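PDB 5TAO: malate synthase from Haloferax volcanii, which catalyses the Claisen condensation of acetyl-CoA with glyoxylate, followed by hydrolysis to malate and CoA, in a magnesium-dependent step of the glyoxylate cycle. Local coordinates for residues A[153-158]-A[181-186]; A[38-43]-A[267-272]; A[17-22]-A[52-57]; A[227-232]-A[251-256]. All blocks are in the same frame, centred on the assembly; numbering follows the deposited sequence. Where two conformers were deposited one is given.

Contact 1. Residues A[153-158]-A[181-186]; sequences MSVIIE and ERLFLL. With K (potassium ion), chain J; GLV (glyoxylic acid), chain C.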
loop_
_atom_site.group_PDB
_atom_site.type_symbol
_atom_site.label_atom_id
_atom_site.label_comp_id
_atom_site.label_asym_id
_atom_site.label_seq_id
_atom_site.Cartn_x
_atom_site.Cartn_y
_atom_site.Cartn_z
ATOM N N MET A 153 -8.069 -1.383 24.306
ATOM C CA MET A 153 -6.687 -1.749 24.252
ATOM C C MET A 153 -5.803 -0.516 24.311
ATOM O O MET A 153 -5.982 0.468 23.519
ATOM C CB MET A 153 -6.411 -2.534 22.927
ATOM C CG MET A 153 -4.980 -3.003 22.682
ATOM S SD MET A 153 -4.889 -3.898 21.089
ATOM C CE MET A 153 -3.313 -3.423 20.500
ATOM N N SER A 154 -4.752 -0.604 25.115
ATOM C CA SER A 154 -3.804 0.460 25.228
ATOM C C SER A 154 -2.499 -0.199 24.932
ATOM O O SER A 154 -2.366 -1.383 25.225
ATOM C CB SER A 154 -3.814 1.183 26.587
ATOM O OG SER A 154 -4.991 1.972 26.723
ATOM N N VAL A 155 -1.549 0.515 24.327
ATOM C CA VAL A 155 -0.288 -0.103 24.068
ATOM C C VAL A 155 0.823 0.687 24.672
ATOM O O VAL A 155 0.709 1.861 24.786
ATOM C CB VAL A 155 -0.030 -0.284 22.544
ATOM C CG1 VAL A 155 -1.154 -1.042 21.884
ATOM C CG2 VAL A 155 0.073 1.036 21.873
ATOM N N ILE A 156 1.936 0.035 24.982
ATOM C CA ILE A 156 3.145 0.712 25.315
ATOM C C ILE A 156 4.077 0.750 24.072
ATOM O O ILE A 156 4.393 -0.281 23.503
ATOM C CB ILE A 156 3.966 0.012 26.395
ATOM C CG1 ILE A 156 3.154 -0.440 27.622
ATOM C CG2 ILE A 156 5.019 0.959 26.900
ATOM C CD1 ILE A 156 2.409 0.623 28.296
ATOM N N ILE A 157 4.527 1.950 23.715
ATOM C CA ILE A 157 5.391 2.166 22.551
ATOM C C ILE A 157 6.825 2.053 23.118
ATOM O O ILE A 157 7.298 2.949 23.811
ATOM C CB ILE A 157 5.140 3.562 21.878
ATOM C CG1 ILE A 157 3.679 3.778 21.450
ATOM C CG2 ILE A 157 6.132 3.831 20.713
ATOM C CD1 ILE A 157 3.096 2.731 20.490
ATOM N N GLU A 158 7.496 0.942 22.850
ATOM C CA GLU A 158 8.848 0.718 23.414
ATOM C C GLU A 158 9.743 0.019 22.426
ATOM O O GLU A 158 10.695 -0.678 22.783
ATOM C CB GLU A 158 8.768 -0.045 24.755
ATOM C CG GLU A 158 7.585 -0.927 24.948
ATOM C CD GLU A 158 7.447 -1.479 26.412
ATOM O OE1 GLU A 158 8.040 -0.984 27.386
ATOM O OE2 GLU A 158 6.721 -2.464 26.507
ATOM N N GLU A 181 -10.497 -0.116 16.538
ATOM C CA GLU A 181 -11.137 1.035 17.083
ATOM C C GLU A 181 -11.145 0.946 18.627
ATOM O O GLU A 181 -11.446 1.874 19.300
ATOM C CB GLU A 181 -12.592 1.078 16.622
ATOM C CG GLU A 181 -12.747 1.241 15.128
ATOM C CD GLU A 181 -12.895 -0.064 14.332
ATOM O OE1 GLU A 181 -12.488 -1.182 14.784
ATOM O OE2 GLU A 181 -13.370 0.089 13.170
ATOM N N ARG A 182 -10.866 -0.200 19.185
ATOM C CA ARG A 182 -10.776 -0.313 20.630
ATOM C C ARG A 182 -9.583 0.414 21.242
ATOM O O ARG A 182 -9.475 0.463 22.471
ATOM C CB ARG A 182 -10.755 -1.835 21.010
ATOM C CG ARG A 182 -9.415 -2.497 20.686
ATOM C CD ARG A 182 -9.236 -3.919 21.138
ATOM N NE ARG A 182 -10.092 -4.915 20.469
ATOM C CZ ARG A 182 -11.223 -5.409 20.959
ATOM N NH1 ARG A 182 -11.735 -4.939 22.088
ATOM N NH2 ARG A 182 -11.842 -6.393 20.335
ATOM N N LEU A 183 -8.609 0.832 20.418
ATOM C CA LEU A 183 -7.434 1.522 20.929
ATOM C C LEU A 183 -7.787 2.764 21.730
ATOM O O LEU A 183 -8.601 3.539 21.319
ATOM C CB LEU A 183 -6.466 1.972 19.831
ATOM C CG LEU A 183 -5.654 0.807 19.310
ATOM C CD1 LEU A 183 -5.090 1.237 17.951
ATOM C CD2 LEU A 183 -4.535 0.491 20.305
ATOM N N PHE A 184 -7.095 2.937 22.858
ATOM C CA PHE A 184 -7.393 3.990 23.757
ATOM C C PHE A 184 -6.122 4.790 24.007
ATOM O O PHE A 184 -5.976 5.869 23.422
ATOM C CB PHE A 184 -8.029 3.412 25.037
ATOM C CG PHE A 184 -8.246 4.431 26.130
ATOM C CD1 PHE A 184 -8.548 5.722 25.840
ATOM C CD2 PHE A 184 -8.154 4.057 27.455
ATOM C CE1 PHE A 184 -8.724 6.678 26.859
ATOM C CE2 PHE A 184 -8.325 4.998 28.476
ATOM C CZ PHE A 184 -8.633 6.276 28.192
ATOM N N LEU A 185 -5.212 4.286 24.827
ATOM C CA LEU A 185 -3.977 4.978 25.104
ATOM C C LEU A 185 -2.768 4.495 24.316
ATOM O O LEU A 185 -2.534 3.291 24.171
ATOM C CB LEU A 185 -3.575 4.872 26.589
ATOM C CG LEU A 185 -4.608 5.264 27.598
ATOM C CD1 LEU A 185 -4.010 4.967 28.959
ATOM C CD2 LEU A 185 -5.027 6.736 27.452
ATOM N N LEU A 186 -1.936 5.464 23.933
ATOM C CA LEU A 186 -0.631 5.205 23.380
ATOM C C LEU A 186 0.379 5.679 24.418
ATOM O O LEU A 186 0.525 6.891 24.638
ATOM C CB LEU A 186 -0.442 5.924 22.046
ATOM C CG LEU A 186 -1.511 5.702 20.965
ATOM C CD1 LEU A 186 -1.122 6.416 19.652
ATOM C CD2 LEU A 186 -1.801 4.246 20.699
HETATM K K K J . -11.643 -2.029 12.225
HETATM C C1 GLV C . 8.737 0.835 30.554
HETATM O O1 GLV C . 9.181 0.836 29.380
HETATM C C2 GLV C . 8.106 -0.355 31.216
HETATM O O2 GLV C . 7.921 -0.443 32.487
HETATM O O3 GLV C . 7.814 -1.326 30.488
#
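Met153 O is approached twice by the neighbouring strand: Phe184 N donates a hydrogen bond to it at 2.8 Å, and Leu183 CA adds a CA-H...O contact to the same Met153 O at 3.2 Å. Strands 152-157 and 183-188 are adjacent parallel strands of the (beta/alpha)8 barrel, and Met153 N in turn donates to Arg182 O. The pairing is interrupted by a beta bulge, since Met153 pairs with Leu183 but Val155 with Leu186, giving the second strand one extra residue. A side chain serves this irregular step: Ser154 OG accepts from Leu185 N at 3.0 Å, the hydroxyl being swung beside its own backbone N (chi1 -71°). Beyond it, Val155 N donates to Leu185 O at 2.9 Å.

Met153, Val155, Leu183 and Leu186 share one face of the sheet. Leu183 CD2 lies 4.1 Å from Met153 CE and also touches Val155 CG1, while Leu186 runs alongside Val155. Helix 127-143 meets this face through Phe137 and Trp130, and Met166 of helix 160-166 packs on Leu186. Arg182 lays its CD against Met153 CB at 3.6 Å, whereas its guanidinium reaches away to Leu151 O and to salt bridges with Asp134 and Glu141. Just past the strand, Glu158, which binds glyoxylate and magnesium, has OE1 2.9 Å from O1 of a glyoxylate. Back at the bulge, Leu185 CD2 rests over the centre of one face of the Phe184 ring.

Contact 2. Residues A[38-43]-A[267-272]; sequences RGMQAP and ANTSPL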
loop_
_atom_site.group_PDB
_atom_site.type_symbol
_atom_site.label_atom_id
_atom_site.label_comp_id
_atom_site.label_asym_id
_atom_site.label_seq_id
_atom_site.Cartn_x
_atom_site.Cartn_y
_atom_site.Cartn_z
ATOM N N ARG A 38 -8.111 7.313 46.796
ATOM C CA ARG A 38 -9.231 8.173 46.427
ATOM C C ARG A 38 -8.755 9.596 46.271
ATOM O O ARG A 38 -7.663 9.956 46.689
ATOM C CB ARG A 38 -10.348 8.123 47.500
ATOM C CG ARG A 38 -10.935 6.725 47.789
ATOM C CD ARG A 38 -12.071 6.362 46.803
ATOM N NE ARG A 38 -12.560 5.014 47.059
ATOM C CZ ARG A 38 -11.900 3.897 46.827
ATOM N NH1 ARG A 38 -10.726 3.898 46.226
ATOM N NH2 ARG A 38 -12.449 2.733 47.152
ATOM N N GLY A 39 -9.579 10.430 45.690
ATOM C CA GLY A 39 -9.192 11.797 45.470
ATOM C C GLY A 39 -7.913 11.955 44.656
ATOM O O GLY A 39 -7.527 11.081 43.832
ATOM N N MET A 40 -7.232 13.057 44.916
ATOM C CA MET A 40 -6.105 13.433 44.123
ATOM C C MET A 40 -5.045 12.364 44.124
ATOM O O MET A 40 -4.173 12.354 43.233
ATOM C CB MET A 40 -5.516 14.768 44.608
ATOM C CG MET A 40 -6.338 15.965 44.183
ATOM S SD MET A 40 -6.482 16.230 42.388
ATOM C CE MET A 40 -4.835 16.860 42.125
ATOM N N GLN A 41 -5.067 11.467 45.107
ATOM C CA GLN A 41 -4.072 10.373 45.182
ATOM C C GLN A 41 -4.450 9.185 44.290
ATOM O O GLN A 41 -3.703 8.232 44.179
ATOM C CB GLN A 41 -3.995 9.781 46.597
ATOM C CG GLN A 41 -3.408 10.643 47.700
ATOM C CD GLN A 41 -3.139 9.797 48.937
ATOM O OE1 GLN A 41 -3.970 8.967 49.346
ATOM N NE2 GLN A 41 -1.945 9.942 49.487
ATOM N N ALA A 42 -5.659 9.199 43.754
ATOM C CA ALA A 42 -6.118 8.093 42.908
ATOM C C ALA A 42 -6.022 8.444 41.403
ATOM O O ALA A 42 -6.408 9.540 41.002
ATOM C CB ALA A 42 -7.529 7.734 43.268
ATOM N N PRO A 43 -5.495 7.490 40.577
ATOM C CA PRO A 43 -5.156 7.752 39.135
ATOM C C PRO A 43 -6.368 7.781 38.233
ATOM O O PRO A 43 -7.364 7.112 38.503
ATOM C CB PRO A 43 -4.214 6.587 38.793
ATOM C CG PRO A 43 -4.665 5.467 39.677
ATOM C CD PRO A 43 -4.973 6.192 41.002
ATOM N N ALA A 267 0.983 14.519 39.394
ATOM C CA ALA A 267 0.555 14.410 37.978
ATOM C C ALA A 267 -0.899 14.754 37.832
ATOM O O ALA A 267 -1.319 15.298 36.797
ATOM C CB ALA A 267 0.885 13.028 37.437
ATOM N N ASN A 268 -1.692 14.547 38.888
ATOM C CA ASN A 268 -3.116 14.904 38.808
ATOM C C ASN A 268 -3.289 16.405 38.855
ATOM O O ASN A 268 -4.247 16.997 38.293
ATOM C CB ASN A 268 -3.919 14.203 39.904
ATOM C CG ASN A 268 -4.406 12.848 39.497
ATOM O OD1 ASN A 268 -4.431 12.510 38.329
ATOM N ND2 ASN A 268 -4.870 12.089 40.444
ATOM N N THR A 269 -2.303 17.063 39.441
ATOM C CA THR A 269 -2.402 18.508 39.673
ATOM C C THR A 269 -1.720 19.304 38.570
ATOM O O THR A 269 -2.174 20.377 38.238
ATOM C CB THR A 269 -1.670 18.865 40.998
ATOM O OG1 THR A 269 -2.152 18.029 42.056
ATOM C CG2 THR A 269 -1.840 20.288 41.301
ATOM N N SER A 270 -0.627 18.775 38.007
ATOM C CA SER A 270 0.178 19.519 37.052
ATOM C C SER A 270 -0.545 20.137 35.864
ATOM O O SER A 270 -0.231 21.256 35.519
ATOM C CB SER A 270 1.324 18.668 36.507
ATOM O OG SER A 270 1.952 19.406 35.460
ATOM N N PRO A 271 -1.459 19.403 35.176
ATOM C CA PRO A 271 -2.066 20.020 33.976
ATOM C C PRO A 271 -3.301 20.962 34.200
ATOM O O PRO A 271 -3.840 21.615 33.259
ATOM C CB PRO A 271 -2.451 18.822 33.144
ATOM C CG PRO A 271 -2.623 17.718 34.110
ATOM C CD PRO A 271 -1.565 17.948 35.139
ATOM N N LEU A 272 -3.730 21.004 35.440
ATOM C CA LEU A 272 -4.738 21.958 35.896
ATOM C C LEU A 272 -4.172 23.384 36.032
ATOM O O LEU A 272 -3.017 23.594 36.500
ATOM C CB LEU A 272 -5.294 21.493 37.238
ATOM C CG LEU A 272 -5.800 20.065 37.286
ATOM C CD1 LEU A 272 -6.251 19.677 38.687
ATOM C CD2 LEU A 272 -6.888 19.887 36.235
#
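Asn268 and Met40 slide past each other in opposite directions, the amide reaching into the 38-43 backbone while the methionine runs back over the asparagine's base. The contact joins helix 261-269, which follows barrel strand 255-258, to the loop that leads from helix 29-36 into strand 45-49, so it links parts of the (beta/alpha)8 barrel distant in sequence but close in space. From the late part of the helix, the ND2 of Asn268 spans two backbone carbonyls of the loop. It donates to Met40 O at 2.9 Å, and this oxygen is tilted 17° out of the amide plane. Its second bond, from Asn268 ND2 to Ala42 O at 3.0 Å, lies in the plane of the amide. In both cases the nitrogen stands well above the plane of the accepting carbonyl. Both N-H donors are thus used, and Asn268 OD1 is bonded to Thr13 OG1 of strand 13-18, which should fix the rotation of the amide.

The methionine is folded rather than extended, with bends at chi2 (-62°) and chi3, and this brings Met40 CE to 3.6 Å from Asn268 CB. The Met40 side chain crosses that of Thr269 at about a right angle. Thr269 OG1 itself is turned beside its own backbone N and bonds back to Val265 O within the helix.

The loop is tightened by a 3-10 turn, in which Ala42 N donates to Gly39 O at 2.7 Å. A second subunit also packs here: its Glu415 bonds Met40 N, its Gln412 bonds Gly39 O, and its Arg409 NH2 shares Ala42 O with Asn268 ND2.

Contact 3. Residues A[17-22]-A[52-57]; sequences SPTAVE and DATAPS. With GLV (glyoxylic acid), chain E; GLV (glyoxylic acid), chain C.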
loop_
_atom_site.group_PDB
_atom_site.type_symbol
_atom_site.label_atom_id
_atom_site.label_comp_id
_atom_site.label_asym_id
_atom_site.label_seq_id
_atom_site.Cartn_x
_atom_site.Cartn_y
_atom_site.Cartn_z
ATOM N N SER A 17 0.761 -0.877 39.612
ATOM C CA SER A 17 0.947 -1.606 40.888
ATOM C C SER A 17 1.366 -3.016 40.607
ATOM O O SER A 17 0.825 -3.627 39.718
ATOM C CB SER A 17 -0.360 -1.628 41.681
ATOM O OG SER A 17 -0.757 -0.288 41.881
ATOM N N PRO A 18 2.345 -3.550 41.348
ATOM C CA PRO A 18 2.688 -4.977 41.231
ATOM C C PRO A 18 1.555 -5.916 41.640
ATOM O O PRO A 18 0.707 -5.562 42.471
ATOM C CB PRO A 18 3.871 -5.175 42.182
ATOM C CG PRO A 18 4.102 -3.879 42.874
ATOM C CD PRO A 18 3.176 -2.820 42.327
ATOM N N THR A 19 1.473 -7.092 41.025
ATOM C CA THR A 19 0.250 -7.858 41.199
ATOM C C THR A 19 0.432 -8.990 42.246
ATOM O O THR A 19 -0.547 -9.522 42.713
ATOM C CB THR A 19 -0.220 -8.463 39.877
ATOM O OG1 THR A 19 0.833 -9.258 39.318
ATOM C CG2 THR A 19 -0.597 -7.346 38.873
ATOM N N ALA A 20 1.683 -9.403 42.442
ATOM C CA ALA A 20 2.103 -10.497 43.284
ATOM C C ALA A 20 3.519 -10.220 43.739
ATOM O O ALA A 20 4.471 -10.321 42.966
ATOM C CB ALA A 20 2.023 -11.835 42.574
ATOM N N VAL A 21 3.675 -9.836 45.008
ATOM C CA VAL A 21 5.022 -9.601 45.549
ATOM C C VAL A 21 5.345 -10.812 46.428
ATOM O O VAL A 21 4.481 -11.221 47.178
ATOM C CB VAL A 21 5.028 -8.294 46.347
ATOM C CG1 VAL A 21 6.424 -8.008 46.880
ATOM C CG2 VAL A 21 4.577 -7.152 45.451
ATOM N N GLU A 22 6.534 -11.410 46.322
ATOM C CA GLU A 22 6.816 -12.718 46.999
ATOM C C GLU A 22 7.277 -12.590 48.468
ATOM O O GLU A 22 7.608 -11.498 48.905
ATOM C CB GLU A 22 7.818 -13.574 46.180
ATOM C CG GLU A 22 9.261 -13.039 46.096
ATOM C CD GLU A 22 9.842 -12.906 44.660
ATOM O OE1 GLU A 22 9.325 -13.506 43.681
ATOM O OE2 GLU A 22 10.845 -12.163 44.506
ATOM N N ASP A 52 6.167 -5.840 33.756
ATOM C CA ASP A 52 7.484 -5.599 34.316
ATOM C C ASP A 52 7.445 -5.369 35.872
ATOM O O ASP A 52 8.439 -5.588 36.518
ATOM C CB ASP A 52 8.296 -4.432 33.690
ATOM C CG ASP A 52 8.586 -4.561 32.161
ATOM O OD1 ASP A 52 8.683 -5.667 31.665
ATOM O OD2 ASP A 52 8.802 -3.458 31.556
ATOM N N ALA A 53 6.343 -4.922 36.452
ATOM C CA ALA A 53 6.303 -4.646 37.905
ATOM C C ALA A 53 6.301 -5.903 38.775
ATOM O O ALA A 53 6.633 -5.817 39.923
ATOM C CB ALA A 53 5.133 -3.751 38.275
ATOM N N THR A 54 6.031 -7.051 38.181
ATOM C CA THR A 54 5.854 -8.303 38.865
ATOM C C THR A 54 6.886 -9.307 38.384
ATOM O O THR A 54 7.080 -9.493 37.196
ATOM C CB THR A 54 4.436 -8.759 38.546
ATOM O OG1 THR A 54 3.532 -7.755 38.996
ATOM C CG2 THR A 54 4.088 -10.136 39.094
ATOM N N ALA A 55 7.575 -9.948 39.309
ATOM C CA ALA A 55 8.542 -10.992 38.971
ATOM C C ALA A 55 7.886 -12.057 38.109
ATOM O O ALA A 55 6.745 -12.393 38.365
ATOM C CB ALA A 55 9.097 -11.637 40.247
ATOM N N PRO A 56 8.610 -12.624 37.105
ATOM C CA PRO A 56 8.024 -13.582 36.190
ATOM C C PRO A 56 7.509 -14.895 36.812
ATOM O O PRO A 56 6.481 -15.416 36.390
ATOM C CB PRO A 56 9.151 -13.906 35.247
ATOM C CG PRO A 56 10.093 -12.803 35.375
ATOM C CD PRO A 56 9.988 -12.313 36.759
ATOM N N SER A 57 8.248 -15.457 37.760
ATOM C CA SER A 57 7.776 -16.622 38.547
ATOM C C SER A 57 6.482 -16.290 39.299
ATOM O O SER A 57 5.771 -17.154 39.686
ATOM C CB SER A 57 8.866 -17.075 39.567
ATOM O OG SER A 57 9.069 -16.049 40.568
HETATM C C1 GLV E . 11.142 -6.641 28.550
HETATM O O1 GLV E . 10.606 -7.422 27.752
HETATM C C2 GLV E . 10.368 -5.583 29.260
HETATM O O2 GLV E . 11.025 -4.902 30.106
HETATM O O3 GLV E . 9.155 -5.316 29.044
HETATM C C1 GLV C . 8.737 0.835 30.554
HETATM O O1 GLV C . 9.181 0.836 29.380
HETATM C C2 GLV C . 8.106 -0.355 31.216
HETATM O O2 GLV C . 7.921 -0.443 32.487
HETATM O O3 GLV C . 7.814 -1.326 30.488
HETATM O O HOH W 1 6.681 -9.645 42.164
#
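Thr19 and Thr54 make the tight end of this contact, their side chains crossing at about a right angle. Thr19 N donates to Thr54 OG1 at 3.0 Å along a nearly straight path (164°), and the two hydroxyls, Thr19 OG1 and Thr54 OG1, are 3.1 Å apart. Thr54 OG1 lies beside its own backbone N (chi1 -59°) and is also bonded to Asp49 O, while Thr19 OG1 is bonded to Asn50 OD1; the hydroxyls are therefore tied to the last residue of strand 45-49 and the one after it. The methyl of Thr54 lies against the other threonine, with CG2 3.4 Å from Thr19 OG1. Next to this pair, Pro18 sets its ring CB on Ala53, 3.6 Å from Ala53 O.

Farther along, the contact thins and a water lies between the two segments, accepting from Ala55 N at 3.0 Å; its link to Ala20 O is doubtful, being too short. Glu22 is exposed and poorly ordered; its carboxylate merely comes near Ala55 CB and Ser57 OG, without a hydrogen bond to either.

The ordered end lies toward the ligands. Asp52, a magnesium ligand, has OD2 2.6 Å from O3 of one glyoxylate, while OD1 is 2.7 Å from O3 of a second glyoxylate. Ser17, an acetyl-CoA-binding residue, begins the other segment, its OG bonded to Trp46. Substrate and metal residues placed at, or on loops just beyond, the C-terminal ends of parallel strands are the hallmark of a (beta/alpha)8-barrel active site.

Contact 4. Residues A[227-232]-A[251-256]; sequences AVDGPY and KGMLGI. With K (potassium ion), chain K.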
loop_
_atom_site.group_PDB
_atom_site.type_symbol
_atom_site.label_atom_id
_atom_site.label_comp_id
_atom_site.label_asym_id
_atom_site.label_seq_id
_atom_site.Cartn_x
_atom_site.Cartn_y
_atom_site.Cartn_z
ATOM N N ALA A 227 -2.375 10.251 24.257
ATOM C CA ALA A 227 -0.973 10.068 24.516
ATOM C C ALA A 227 -0.560 10.242 25.993
ATOM O O ALA A 227 -0.924 11.230 26.611
ATOM C CB ALA A 227 -0.184 11.076 23.694
ATOM N N VAL A 228 0.315 9.347 26.463
ATOM C CA VAL A 228 0.740 9.285 27.843
ATOM C C VAL A 228 2.230 9.028 27.849
ATOM O O VAL A 228 2.708 8.179 27.106
ATOM C CB VAL A 228 0.034 8.158 28.608
ATOM C CG1 VAL A 228 0.374 8.229 30.111
ATOM C CG2 VAL A 228 -1.465 8.268 28.518
ATOM N N ASP A 229 2.977 9.727 28.679
ATOM C CA ASP A 229 4.436 9.482 28.765
ATOM C C ASP A 229 4.774 8.378 29.729
ATOM O O ASP A 229 3.944 7.978 30.572
ATOM C CB ASP A 229 5.171 10.749 29.244
ATOM C CG ASP A 229 6.641 10.718 28.939
ATOM O OD1 ASP A 229 7.033 9.989 27.994
ATOM O OD2 ASP A 229 7.366 11.514 29.541
ATOM N N GLY A 230 6.028 7.959 29.704
ATOM C CA GLY A 230 6.455 6.782 30.468
ATOM C C GLY A 230 6.931 7.128 31.903
ATOM O O GLY A 230 6.957 8.285 32.265
ATOM N N PRO A 231 7.409 6.115 32.653
ATOM C CA PRO A 231 7.807 6.161 34.072
ATOM C C PRO A 231 8.906 7.138 34.310
ATOM O O PRO A 231 9.785 7.217 33.491
ATOM C CB PRO A 231 8.325 4.733 34.360
ATOM C CG PRO A 231 7.884 3.892 33.239
ATOM C CD PRO A 231 7.658 4.784 32.053
ATOM N N TYR A 232 8.806 7.935 35.367
ATOM C CA TYR A 232 9.870 8.863 35.736
ATOM C C TYR A 232 10.356 8.277 37.067
ATOM O O TYR A 232 9.737 8.455 38.106
ATOM C CB TYR A 232 9.327 10.238 35.907
ATOM C CG TYR A 232 10.388 11.309 36.062
ATOM C CD1 TYR A 232 10.973 11.920 34.951
ATOM C CD2 TYR A 232 10.813 11.701 37.315
ATOM C CE1 TYR A 232 11.946 12.888 35.096
ATOM C CE2 TYR A 232 11.787 12.662 37.471
ATOM C CZ TYR A 232 12.359 13.245 36.373
ATOM O OH TYR A 232 13.326 14.195 36.563
ATOM N N LYS A 251 3.895 19.331 24.135
ATOM C CA LYS A 251 3.821 18.442 22.938
ATOM C C LYS A 251 2.458 17.890 22.718
ATOM O O LYS A 251 2.195 17.246 21.711
ATOM C CB LYS A 251 4.766 17.268 23.068
ATOM C CG LYS A 251 6.224 17.674 23.139
ATOM C CD LYS A 251 7.169 16.481 22.984
ATOM C CE LYS A 251 8.600 16.975 22.816
ATOM N NZ LYS A 251 9.085 17.031 21.408
ATOM N N GLY A 252 1.555 18.196 23.642
ATOM C CA GLY A 252 0.212 17.668 23.677
ATOM C C GLY A 252 0.124 16.267 24.264
ATOM O O GLY A 252 -0.813 15.502 23.965
ATOM N N MET A 253 1.117 15.924 25.076
ATOM C CA MET A 253 1.111 14.677 25.854
ATOM C C MET A 253 0.778 15.052 27.311
ATOM O O MET A 253 1.633 15.474 28.090
ATOM C CB MET A 253 2.458 13.994 25.732
ATOM C CG MET A 253 2.572 12.652 26.416
ATOM S SD MET A 253 4.197 11.936 26.079
ATOM C CE MET A 253 3.806 11.082 24.553
ATOM N N LEU A 254 -0.497 14.923 27.642
ATOM C CA LEU A 254 -1.015 15.501 28.863
ATOM C C LEU A 254 -1.143 14.492 29.958
ATOM O O LEU A 254 -1.559 14.842 31.045
ATOM C CB LEU A 254 -2.361 16.141 28.608
ATOM C CG LEU A 254 -2.447 17.186 27.487
ATOM C CD1 LEU A 254 -3.854 17.776 27.484
ATOM C CD2 LEU A 254 -1.438 18.314 27.551
ATOM N N GLY A 255 -0.788 13.245 29.699
ATOM C CA GLY A 255 -0.771 12.267 30.756
ATOM C C GLY A 255 0.585 11.717 30.985
ATOM O O GLY A 255 1.453 11.778 30.099
ATOM N N ILE A 256 0.795 11.180 32.170
ATOM C CA ILE A 256 2.100 10.593 32.445
ATOM C C ILE A 256 1.970 9.422 33.354
ATOM O O ILE A 256 1.013 9.326 34.094
ATOM C CB ILE A 256 3.059 11.622 33.063
ATOM C CG1 ILE A 256 4.498 11.099 33.082
ATOM C CG2 ILE A 256 2.572 12.014 34.445
ATOM C CD1 ILE A 256 5.538 12.161 33.203
HETATM K K K K . -1.760 14.849 21.356
HETATM O O HOH W 2 -2.622 13.342 26.321
HETATM O O HOH W 3 -4.135 15.275 19.929
#
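Asp229 N donates to Gly255 O at 2.9 Å in an almost straight bond (168°), joining two parallel strands whose linking helix, 238-249, completes a beta-alpha-beta unit of the barrel. Around this bond the side chains close in. Met253 crosses Asp229 at about a right angle and brings SD to 3.5 Å from Asp229 CB; its chain runs out straight from the backbone and turns only at chi3 (-88°), which carries CE to 4.1 Å from Ala227 CB. Ile256 lies alongside Asp229, with CG1 3.9 Å from Asp229 CB. On the other face, Val228 CG1 lies 3.6 Å from Gly255 C, close against a residue that has no side chain.

Just ahead of strand 255-258, a water bridges the two segments, donating to Ala227 O at 2.7 Å and accepting from Leu254 N. Farther out, Gly252 ends helix 238-249 in a Schellman motif, and its carbonyl O binds a potassium ion at 2.9 Å. Ser217 and Ser221 share that ion with Met197 O of a second subunit, so the metal joins the two chains. The carboxylate of Asp229 is held by the linking helix: OD2 forms a salt bridge with Arg244 and a hydrogen bond with Asn248. This buried carboxylate is thus met by both a positive charge and an amide donor, which probably help to offset the cost of burying it close to Glu190.

In the fold
Contacts 1, 3 and 4 all reach the parallel barrel sheet, whereas contact 2 joins a helix and a loop at its periphery. Contacts 1 and 4 meet directly along neighbouring strands, Leu186 O lying 3.1 Å from Val228 N in a probable hydrogen bond, with Leu185 packed on Val228. Contact 2 reaches contact 4 where Ala267 CB touches Ile256 CG2 at 3.6 Å, and both also adjoin the second subunit. Contacts 1 and 3 do not touch, their nearest atoms being about 5 Å apart, but Glu158 and Asp52 approach the same glyoxylate, which Arg84 also binds. Gly230 of contact 4 lies about 6 Å from a glyoxylate, CA to nearest atom.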